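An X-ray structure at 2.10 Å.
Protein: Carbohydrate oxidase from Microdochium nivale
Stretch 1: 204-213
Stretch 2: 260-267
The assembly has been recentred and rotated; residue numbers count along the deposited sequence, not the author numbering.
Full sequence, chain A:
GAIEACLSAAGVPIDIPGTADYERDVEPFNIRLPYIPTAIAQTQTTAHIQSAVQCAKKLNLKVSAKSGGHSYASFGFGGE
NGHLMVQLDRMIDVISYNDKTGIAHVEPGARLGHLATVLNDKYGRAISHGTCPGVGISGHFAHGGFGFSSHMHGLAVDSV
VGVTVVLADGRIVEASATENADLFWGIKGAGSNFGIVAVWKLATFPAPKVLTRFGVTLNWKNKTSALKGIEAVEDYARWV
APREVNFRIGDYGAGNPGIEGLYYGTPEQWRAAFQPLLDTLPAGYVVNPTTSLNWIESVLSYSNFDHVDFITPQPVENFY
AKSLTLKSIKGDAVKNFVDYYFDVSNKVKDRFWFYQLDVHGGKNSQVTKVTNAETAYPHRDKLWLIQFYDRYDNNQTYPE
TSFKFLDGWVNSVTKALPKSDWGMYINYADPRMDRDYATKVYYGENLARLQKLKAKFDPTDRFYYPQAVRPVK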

ATOM      1  N   THR A 204      -9.767   2.891 -16.114  1.00 15.09           N
ATOM      2  CA  THR A 204     -10.126   4.076 -15.330  1.00 15.19           C
ATOM      3  C   THR A 204     -11.656   4.224 -15.322  1.00 16.28           C
ATOM      4  O   THR A 204     -12.330   3.574 -16.128  1.00 15.52           O
ATOM      5  CB  THR A 204      -9.486   5.362 -15.899  1.00 15.11           C
ATOM      6  OG1 THR A 204     -10.061   5.666 -17.190  1.00 14.50           O
ATOM      7  CG2 THR A 204      -7.981   5.195 -16.021  1.00 13.18           C
ATOM      8  N   PHE A 205     -12.182   5.057 -14.416  1.00 14.89           N
ATOM      9  CA  PHE A 205     -13.598   5.480 -14.431  1.00 16.58           C
ATOM     10  C   PHE A 205     -13.711   7.017 -14.569  1.00 18.87           C
ATOM     11  O   PHE A 205     -12.740   7.734 -14.271  1.00 17.12           O
ATOM     12  CB  PHE A 205     -14.383   4.965 -13.205  1.00 15.80           C
ATOM     13  CG  PHE A 205     -13.737   5.267 -11.855  1.00 16.22           C
ATOM     14  CD1 PHE A 205     -14.070   6.429 -11.134  1.00 16.54           C
ATOM     15  CD2 PHE A 205     -12.864   4.340 -11.267  1.00 15.32           C
ATOM     16  CE1 PHE A 205     -13.503   6.694  -9.882  1.00 15.00           C
ATOM     17  CE2 PHE A 205     -12.297   4.569 -10.023  1.00 14.03           C
ATOM     18  CZ  PHE A 205     -12.601   5.755  -9.320  1.00 16.38           C
ATOM     19  N   PRO A 206     -14.888   7.525 -15.029  1.00 19.24           N
ATOM     20  CA  PRO A 206     -15.051   8.988 -15.116  1.00 17.15           C
ATOM     21  C   PRO A 206     -14.872   9.583 -13.721  1.00 17.35           C
ATOM     22  O   PRO A 206     -15.396   9.031 -12.741  1.00 17.31           O
ATOM     23  CB  PRO A 206     -16.504   9.179 -15.615  1.00 16.72           C
ATOM     24  CG  PRO A 206     -16.918   7.833 -16.195  1.00 16.16           C
ATOM     25  CD  PRO A 206     -16.117   6.798 -15.415  1.00 17.27           C
ATOM     26  N   ALA A 207     -14.113  10.671 -13.639  1.00 16.58           N
ATOM     27  CA  ALA A 207     -13.840  11.327 -12.371  1.00 17.94           C
ATOM     28  C   ALA A 207     -15.169  11.761 -11.763  1.00 18.62           C
ATOM     29  O   ALA A 207     -15.909  12.461 -12.406  1.00 18.97           O
ATOM     30  CB  ALA A 207     -12.902  12.529 -12.583  1.00 15.89           C
ATOM     31  N   PRO A 208     -15.482  11.320 -10.527  1.00 20.93           N
ATOM     32  CA  PRO A 208     -16.791  11.637  -9.914  1.00 20.69           C
ATOM     33  C   PRO A 208     -16.957  13.126  -9.706  1.00 21.04           C
ATOM     34  O   PRO A 208     -15.979  13.816  -9.365  1.00 18.21           O
ATOM     35  CB  PRO A 208     -16.721  10.968  -8.538  1.00 19.82           C
ATOM     36  CG  PRO A 208     -15.662   9.974  -8.628  1.00 20.08           C
ATOM     37  CD  PRO A 208     -14.725  10.330  -9.739  1.00 20.42           C
ATOM     38  N   LYS A 209     -18.179  13.619  -9.907  1.00 22.07           N
ATOM     39  CA  LYS A 209     -18.464  15.046  -9.735  1.00 22.86           C
ATOM     40  C   LYS A 209     -19.006  15.351  -8.341  1.00 21.33           C
ATOM     41  O   LYS A 209     -18.836  16.447  -7.826  1.00 22.09           O
ATOM     42  CB  LYS A 209     -19.475  15.496 -10.791  1.00 28.55           C
ATOM     43  CG  LYS A 209     -18.937  15.490 -12.221  1.00 31.22           C
ATOM     44  CD  LYS A 209     -19.996  15.989 -13.199  1.00 35.18           C
ATOM     45  CE  LYS A 209     -19.484  15.954 -14.632  1.00 44.11           C
ATOM     46  NZ  LYS A 209     -18.247  16.780 -14.786  1.00 50.17           N
ATOM     47  N   VAL A 210     -19.682  14.382  -7.740  1.00 19.68           N
ATOM     48  CA  VAL A 210     -20.384  14.598  -6.479  1.00 19.01           C
ATOM     49  C   VAL A 210     -19.860  13.629  -5.408  1.00 18.92           C
ATOM     50  O   VAL A 210     -20.095  12.408  -5.473  1.00 16.91           O
ATOM     51  CB  VAL A 210     -21.933  14.472  -6.679  1.00 20.57           C
ATOM     52  CG1 VAL A 210     -22.694  14.666  -5.382  1.00 21.98           C
ATOM     53  CG2 VAL A 210     -22.423  15.475  -7.712  1.00 21.93           C
ATOM     54  N   LEU A 211     -19.148  14.182  -4.425  1.00 17.13           N
ATOM     55  CA  LEU A 211     -18.570  13.389  -3.330  1.00 16.33           C
ATOM     56  C   LEU A 211     -18.748  14.149  -2.035  1.00 17.28           C
ATOM     57  O   LEU A 211     -18.724  15.402  -2.012  1.00 16.75           O
ATOM     58  CB  LEU A 211     -17.076  13.137  -3.550  1.00 15.74           C
ATOM     59  CG  LEU A 211     -16.658  12.309  -4.766  1.00 16.45           C
ATOM     60  CD1 LEU A 211     -15.171  12.468  -5.074  1.00 14.96           C
ATOM     61  CD2 LEU A 211     -17.080  10.805  -4.672  1.00 15.58           C
ATOM     62  N   THR A 212     -18.906  13.398  -0.955  1.00 15.87           N
ATOM     63  CA  THR A 212     -19.022  14.003   0.354  1.00 18.07           C
ATOM     64  C   THR A 212     -17.980  13.418   1.320  1.00 19.03           C
ATOM     65  O   THR A 212     -17.941  12.198   1.587  1.00 18.10           O
ATOM     66  CB  THR A 212     -20.430  13.767   0.942  1.00 16.68           C
ATOM     67  OG1 THR A 212     -21.401  14.378   0.100  1.00 16.01           O
ATOM     68  CG2 THR A 212     -20.537  14.365   2.323  1.00 17.62           C
ATOM     69  N   ARG A 213     -17.157  14.299   1.853  1.00 18.39           N
ATOM     70  CA  ARG A 213     -16.272  13.928   2.927  1.00 18.71           C
ATOM     71  C   ARG A 213     -17.040  14.024   4.231  1.00 17.99           C
ATOM     72  O   ARG A 213     -17.743  14.997   4.471  1.00 15.30           O
ATOM     73  CB  ARG A 213     -15.065  14.842   2.998  1.00 18.65           C
ATOM     74  CG  ARG A 213     -14.267  14.647   4.279  1.00 20.19           C
ATOM     75  CD  ARG A 213     -12.879  15.252   4.152  1.00 22.16           C
ATOM     76  NE  ARG A 213     -12.123  14.904   5.347  1.00 26.29           N
ATOM     77  CZ  ARG A 213     -10.808  15.004   5.466  1.00 25.48           C
ATOM     78  NH1 ARG A 213     -10.065  15.436   4.454  1.00 23.27           N
ATOM     79  NH2 ARG A 213     -10.236  14.653   6.609  1.00 27.05           N
ATOM     80  N   GLU A 260     -13.432   8.587   9.796  1.00 15.36           N
ATOM     81  CA  GLU A 260     -13.298   9.435   8.603  1.00 16.74           C
ATOM     82  C   GLU A 260     -13.699   8.647   7.379  1.00 14.75           C
ATOM     83  O   GLU A 260     -13.379   7.464   7.251  1.00 13.54           O
ATOM     84  CB  GLU A 260     -11.858   9.900   8.325  1.00 17.74           C
ATOM     85  CG  GLU A 260     -10.953  10.116   9.478  1.00 19.33           C
ATOM     86  CD  GLU A 260      -9.524  10.386   8.983  0.50 17.72           C
ATOM     87  OE1 GLU A 260      -8.624   9.591   9.296  0.50 16.92           O
ATOM     88  OE2 GLU A 260      -9.330  11.364   8.232  0.50 17.36           O
ATOM     89  N   GLY A 261     -14.303   9.338   6.432  1.00 15.30           N
ATOM     90  CA  GLY A 261     -14.831   8.669   5.276  1.00 14.20           C
ATOM     91  C   GLY A 261     -15.071   9.551   4.092  1.00 14.32           C
ATOM     92  O   GLY A 261     -14.946  10.802   4.159  1.00 14.13           O
ATOM     93  N   LEU A 262     -15.403   8.862   3.005  1.00 13.91           N
ATOM     94  CA  LEU A 262     -15.749   9.436   1.725  1.00 15.42           C
ATOM     95  C   LEU A 262     -16.997   8.726   1.191  1.00 15.36           C
ATOM     96  O   LEU A 262     -17.041   7.491   1.111  1.00 15.71           O
ATOM     97  CB  LEU A 262     -14.592   9.280   0.724  1.00 14.23           C
ATOM     98  CG  LEU A 262     -14.780  10.101  -0.568  1.00 15.09           C
ATOM     99  CD1 LEU A 262     -14.848  11.604  -0.259  1.00 14.79           C
ATOM    100  CD2 LEU A 262     -13.715   9.813  -1.697  1.00 14.25           C
ATOM    101  N   TYR A 263     -18.006   9.514   0.844  1.00 16.14           N
ATOM    102  CA  TYR A 263     -19.279   8.985   0.341  1.00 15.62           C
ATOM    103  C   TYR A 263     -19.501   9.389  -1.112  1.00 16.47           C
ATOM    104  O   TYR A 263     -19.383  10.591  -1.467  1.00 15.15           O
ATOM    105  CB  TYR A 263     -20.456   9.460   1.207  1.00 16.29           C
ATOM    106  CG  TYR A 263     -21.794   8.902   0.727  1.00 17.25           C
ATOM    107  CD1 TYR A 263     -22.166   7.595   1.037  1.00 17.00           C
ATOM    108  CD2 TYR A 263     -22.674   9.682  -0.037  1.00 17.47           C
ATOM    109  CE1 TYR A 263     -23.363   7.057   0.601  1.00 18.67           C
ATOM    110  CE2 TYR A 263     -23.900   9.154  -0.487  1.00 19.00           C
ATOM    111  CZ  TYR A 263     -24.228   7.831  -0.168  1.00 20.11           C
ATOM    112  OH  TYR A 263     -25.410   7.276  -0.594  1.00 20.64           O
ATOM    113  N   TYR A 264     -19.800   8.399  -1.955  1.00 15.50           N
ATOM    114  CA  TYR A 264     -20.153   8.664  -3.354  1.00 15.92           C
ATOM    115  C   TYR A 264     -21.604   9.123  -3.452  1.00 18.74           C
ATOM    116  O   TYR A 264     -22.530   8.294  -3.553  1.00 16.14           O
ATOM    117  CB  TYR A 264     -19.907   7.434  -4.233  1.00 14.68           C
ATOM    118  CG  TYR A 264     -18.488   7.352  -4.731  1.00 14.75           C
ATOM    119  CD1 TYR A 264     -17.425   7.100  -3.842  1.00 15.09           C
ATOM    120  CD2 TYR A 264     -18.194   7.556  -6.083  1.00 14.50           C
ATOM    121  CE1 TYR A 264     -16.079   7.050  -4.290  1.00 15.52           C
ATOM    122  CE2 TYR A 264     -16.875   7.494  -6.554  1.00 16.18           C
ATOM    123  CZ  TYR A 264     -15.818   7.244  -5.647  1.00 15.43           C
ATOM    124  OH  TYR A 264     -14.543   7.183  -6.111  1.00 14.56           O
ATOM    125  N   GLY A 265     -21.790  10.445  -3.409  1.00 19.36           N
ATOM    126  CA  GLY A 265     -23.126  11.058  -3.424  1.00 20.75           C
ATOM    127  C   GLY A 265     -23.180  12.295  -2.528  1.00 22.10           C
ATOM    128  O   GLY A 265     -22.132  12.819  -2.094  1.00 20.83           O
ATOM    129  N   THR A 266     -24.394  12.774  -2.266  1.00 21.66           N
ATOM    130  CA  THR A 266     -24.593  14.075  -1.596  1.00 21.99           C
ATOM    131  C   THR A 266     -24.533  13.940  -0.073  1.00 20.65           C
ATOM    132  O   THR A 266     -24.696  12.829   0.465  1.00 19.74           O
ATOM    133  CB  THR A 266     -25.972  14.669  -1.968  1.00 22.65           C
ATOM    134  OG1 THR A 266     -26.996  13.839  -1.403  1.00 23.13           O
ATOM    135  CG2 THR A 266     -26.143  14.744  -3.509  1.00 22.16           C
ATOM    136  N   PRO A 267     -24.333  15.069   0.636  1.00 21.40           N
ATOM    137  CA  PRO A 267     -24.365  15.030   2.104  1.00 19.76           C
ATOM    138  C   PRO A 267     -25.651  14.436   2.708  1.00 22.34           C
ATOM    139  O   PRO A 267     -25.597  13.765   3.762  1.00 21.52           O
ATOM    140  CB  PRO A 267     -24.212  16.500   2.498  1.00 20.52           C
ATOM    141  CG  PRO A 267     -23.486  17.135   1.332  1.00 19.43           C
ATOM    142  CD  PRO A 267     -23.952  16.409   0.113  1.00 19.62           C
TER
HETATM  143  O   HOH W   1     -10.694  13.731   9.566  1.00 42.42           O

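Residues 260-264 run antiparallel to the strand 211-213, and the contact begins with a charged pair. The carboxylate of Glu 260 forms a long salt bridge with Arg 213, OE2 lying 3.8 Å from NH2. Because the oxygen sits well out of the guanidinium plane, no N-H points at it and the attraction is one of charge alone. A water completes the link, accepting from Arg 213 NH2 at 3.1 Å and donating to Glu 260 OE2 at 3.0 Å. Gly 261 follows without a side chain, its carbonyl O 3.6 Å from Arg 213 CA.

Leu 262 pairs with Arg 213 in a non-hydrogen-bonded register. Its CA approaches Thr 212 O at 3.5 Å in a CA-H...O contact, while its CD1 reaches Leu 211 CB at 4.3 Å on the sheet face these leucines share with Tyr 264. Tyr 263 supplies the firmest backbone pairing: its N donates to Thr 212 O at 2.8 Å, and its O accepts from Thr 212 N at 2.9 Å, both bonds close to linear.

The ring of Tyr 264 packs against Leu 211, whose CD2 stands 3.5 Å from the ring centroid and only 5° off the normal, a CH-pi contact over the face. Pro 208 CG adds an apolar contact, 3.5 Å from Tyr 264 CE2.

Beyond the tyrosine, the backbone turns through Gly 265, whose phi of 143° and psi of -168° would jam a CB against the preceding carbonyl. Its N makes a weak, bent hydrogen bond to Val 210 O at 3.3 Å, whereas its O accepts a shorter one, 2.8 Å, from Thr 212 OG1. Thr 266 CG2 then meets Val 210 CG1 at 3.9 Å. Finally, Pro 267 CD packs 3.3 Å from Thr 212 OG1; the proline nitrogen carries no hydrogen to share with that hydroxyl.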